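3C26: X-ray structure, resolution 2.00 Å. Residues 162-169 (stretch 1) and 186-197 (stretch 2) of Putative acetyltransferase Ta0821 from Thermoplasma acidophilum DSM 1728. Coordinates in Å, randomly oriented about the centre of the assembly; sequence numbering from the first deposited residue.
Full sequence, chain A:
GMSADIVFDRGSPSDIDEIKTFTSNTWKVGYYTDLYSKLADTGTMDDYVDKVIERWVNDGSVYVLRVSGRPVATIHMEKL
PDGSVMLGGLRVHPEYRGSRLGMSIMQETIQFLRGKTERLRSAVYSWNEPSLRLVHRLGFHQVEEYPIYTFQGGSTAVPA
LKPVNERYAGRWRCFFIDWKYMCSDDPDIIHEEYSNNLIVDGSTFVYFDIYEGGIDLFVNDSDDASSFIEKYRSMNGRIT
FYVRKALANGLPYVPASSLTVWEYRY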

# COMPACT_ATOMS: atom_id res chain seq x y z
N LYS A 162 9.58 26.15 -10.98
CA LYS A 162 9.01 27.40 -11.41
C LYS A 162 7.87 27.13 -12.41
O LYS A 162 7.91 26.15 -13.15
CB LYS A 162 10.12 28.24 -12.05
CG LYS A 162 11.13 28.82 -11.06
CD LYS A 162 10.78 30.29 -10.76
CE LYS A 162 11.80 30.99 -9.86
NZ LYS A 162 11.39 31.00 -8.42
N PRO A 163 6.86 28.00 -12.43
CA PRO A 163 5.75 27.77 -13.33
C PRO A 163 6.09 28.01 -14.77
O PRO A 163 6.91 28.85 -15.07
CB PRO A 163 4.74 28.82 -12.88
CG PRO A 163 5.60 29.94 -12.38
CD PRO A 163 6.65 29.21 -11.62
N VAL A 164 5.45 27.27 -15.66
CA VAL A 164 5.59 27.47 -17.12
C VAL A 164 4.21 27.79 -17.69
O VAL A 164 3.24 27.07 -17.52
CB VAL A 164 6.21 26.31 -17.83
CG1 VAL A 164 6.23 26.57 -19.35
CG2 VAL A 164 7.60 26.09 -17.30
N ASN A 165 4.16 28.91 -18.38
CA ASN A 165 2.88 29.47 -18.77
C ASN A 165 2.67 29.61 -20.26
O ASN A 165 2.58 30.72 -20.80
CB ASN A 165 2.74 30.82 -18.09
CG ASN A 165 1.35 31.34 -18.17
OD1 ASN A 165 0.47 30.68 -18.72
ND2 ASN A 165 1.14 32.57 -17.63
N GLU A 166 2.59 28.45 -20.90
CA GLU A 166 2.35 28.33 -22.33
C GLU A 166 0.99 27.72 -22.62
O GLU A 166 0.17 27.53 -21.74
CB GLU A 166 3.43 27.48 -22.97
CG GLU A 166 4.82 28.07 -22.79
CD GLU A 166 5.02 29.40 -23.53
OE1 GLU A 166 4.02 30.05 -23.94
OE2 GLU A 166 6.20 29.80 -23.72
N ARG A 167 0.77 27.41 -23.89
CA ARG A 167 -0.50 26.85 -24.35
C ARG A 167 -0.53 25.33 -24.24
O ARG A 167 0.45 24.65 -24.50
CB ARG A 167 -0.82 27.28 -25.80
N TYR A 168 -1.69 24.84 -23.84
CA TYR A 168 -1.96 23.42 -23.70
C TYR A 168 -2.55 22.88 -24.98
O TYR A 168 -3.71 23.17 -25.34
CB TYR A 168 -2.93 23.14 -22.58
CG TYR A 168 -3.24 21.68 -22.40
CD1 TYR A 168 -2.23 20.76 -22.26
CD2 TYR A 168 -4.55 21.23 -22.30
CE1 TYR A 168 -2.50 19.46 -22.06
CE2 TYR A 168 -4.84 19.91 -22.06
CZ TYR A 168 -3.81 19.02 -21.98
OH TYR A 168 -4.06 17.67 -21.75
N ALA A 169 -1.73 22.08 -25.64
CA ALA A 169 -2.06 21.48 -26.94
C ALA A 169 -2.58 20.07 -26.74
O ALA A 169 -2.95 19.39 -27.68
CB ALA A 169 -0.80 21.50 -27.85
N ASP A 186 -12.14 25.25 -22.47
CA ASP A 186 -11.01 26.09 -22.74
C ASP A 186 -10.18 26.08 -21.49
O ASP A 186 -10.50 26.81 -20.56
CB ASP A 186 -11.46 27.51 -22.99
CG ASP A 186 -10.28 28.45 -23.15
OD1 ASP A 186 -9.14 27.93 -23.24
OD2 ASP A 186 -10.48 29.69 -23.18
N PRO A 187 -9.10 25.25 -21.47
CA PRO A 187 -8.16 25.11 -20.31
C PRO A 187 -7.39 26.40 -20.01
O PRO A 187 -6.66 26.47 -19.03
CB PRO A 187 -7.19 23.99 -20.74
CG PRO A 187 -7.77 23.35 -22.00
CD PRO A 187 -8.68 24.41 -22.62
N ASP A 188 -7.59 27.41 -20.87
CA ASP A 188 -6.92 28.73 -20.78
C ASP A 188 -7.41 29.48 -19.55
O ASP A 188 -6.67 30.25 -18.94
CB ASP A 188 -7.16 29.58 -22.04
N ILE A 189 -8.67 29.23 -19.21
CA ILE A 189 -9.30 29.82 -18.00
C ILE A 189 -8.68 29.21 -16.73
O ILE A 189 -8.08 29.91 -15.92
CB ILE A 189 -10.83 29.62 -17.95
CG1 ILE A 189 -11.51 30.52 -18.98
CG2 ILE A 189 -11.37 29.92 -16.53
CD1 ILE A 189 -11.70 29.85 -20.29
N ILE A 190 -8.87 27.91 -16.57
CA ILE A 190 -8.25 27.18 -15.48
C ILE A 190 -6.80 27.63 -15.38
O ILE A 190 -6.27 27.92 -14.29
CB ILE A 190 -8.26 25.64 -15.73
N HIS A 191 -6.17 27.76 -16.53
CA HIS A 191 -4.73 28.06 -16.59
C HIS A 191 -4.38 29.40 -15.96
O HIS A 191 -3.52 29.48 -15.08
CB HIS A 191 -4.17 27.98 -18.02
CG HIS A 191 -2.68 28.12 -18.07
ND1 HIS A 191 -1.89 27.83 -16.98
CD2 HIS A 191 -1.84 28.47 -19.07
CE1 HIS A 191 -0.62 28.04 -17.29
NE2 HIS A 191 -0.56 28.43 -18.56
N GLU A 192 -5.04 30.46 -16.40
CA GLU A 192 -4.71 31.81 -15.94
C GLU A 192 -5.06 32.01 -14.46
O GLU A 192 -4.72 33.00 -13.84
CB GLU A 192 -5.41 32.87 -16.81
N GLU A 193 -5.72 31.01 -13.89
CA GLU A 193 -6.19 31.09 -12.50
C GLU A 193 -5.23 30.50 -11.46
O GLU A 193 -5.16 30.95 -10.31
CB GLU A 193 -7.52 30.36 -12.44
CG GLU A 193 -8.36 30.62 -11.26
CD GLU A 193 -9.62 29.82 -11.39
OE1 GLU A 193 -9.61 28.90 -12.24
OE2 GLU A 193 -10.61 30.11 -10.67
N TYR A 194 -4.50 29.47 -11.84
CA TYR A 194 -3.52 28.84 -10.93
C TYR A 194 -2.14 28.85 -11.56
O TYR A 194 -1.34 27.93 -11.42
CB TYR A 194 -3.89 27.41 -10.64
CG TYR A 194 -5.20 27.24 -9.92
CD1 TYR A 194 -5.25 27.25 -8.55
CD2 TYR A 194 -6.36 27.02 -10.63
CE1 TYR A 194 -6.45 27.06 -7.89
CE2 TYR A 194 -7.54 26.85 -10.01
CZ TYR A 194 -7.60 26.86 -8.64
OH TYR A 194 -8.81 26.66 -8.03
N SER A 195 -1.91 29.97 -12.24
CA SER A 195 -0.75 30.16 -13.11
C SER A 195 0.62 29.98 -12.43
O SER A 195 1.56 29.46 -13.04
CB SER A 195 -0.83 31.54 -13.78
OG SER A 195 -0.79 32.57 -12.78
N ASN A 196 0.71 30.38 -11.16
CA ASN A 196 1.97 30.29 -10.40
C ASN A 196 2.24 28.90 -9.86
O ASN A 196 3.28 28.63 -9.25
CB ASN A 196 2.00 31.29 -9.23
CG ASN A 196 2.39 32.69 -9.68
OD1 ASN A 196 3.06 32.89 -10.70
ND2 ASN A 196 1.96 33.68 -8.90
N ASN A 197 1.28 28.01 -10.11
CA ASN A 197 1.39 26.61 -9.70
C ASN A 197 1.22 25.65 -10.86
O ASN A 197 0.95 24.51 -10.65
CB ASN A 197 0.36 26.25 -8.63
CG ASN A 197 0.64 26.90 -7.30
OD1 ASN A 197 0.33 28.06 -7.11
ND2 ASN A 197 1.19 26.15 -6.37
O HOH W 1 1.61 29.00 -15.47

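How do the two backbones lie against each other? The strand 164-168 and the helix that follows Asp186 run nearly antiparallel, at 161°, with their axes 9.1 Å apart at closest approach. The start of one stretch therefore meets the end of the other: the CA atoms of Pro163 and Asn196 lie 5.4 Å apart, and those of Tyr168 and Pro187 lie 7.3 Å apart. Within stretch 2, Asp186 caps the helix, its OD1 accepting from Asp188 N, although the position of Asp186 OD1 is less certain, and His191 N donates to Pro187 O at 2.9 Å.

What fills the middle of the contact? His191 does, with its CA-to-CB bond pointing toward the strand and its chi1 in the t well, and it has the largest area covered by the other stretch. Val164 O lies at the edge of the His191 ring, near its plane, 4.0 Å from His191 CE1. Asn165 OD1 comes within 2.5 Å of His191 NE2, yet the angle is too poor for a hydrogen bond; proximity alone does not make one. Asn165 leaves its backbone sideways, but the end of its side chain reaches nearer to the helix.

How is the Tyr168 end closed? By apolar packing: Tyr168 CD2 lies 3.9 Å from Pro187 CG, which sits at the edge of the tyrosine ring, near its plane. Both residues direct CB toward the opposing stretch, while Tyr168 OH is hydrogen-bonded elsewhere in the structure.

What joins the stretches near Pro163? Its ring packs against the 3-10 segment, where Pro163 CB approaches Ser195 O to 3.2 Å and Asn196 O to 3.9 Å. Close by, a water donates to Ser195 O at 2.5 Å and, weakly, to Val164 O at 3.3 Å, so it can bridge the two carbonyls, although other acceptors compete for its protons. No clear direct hydrogen bond crosses the contact.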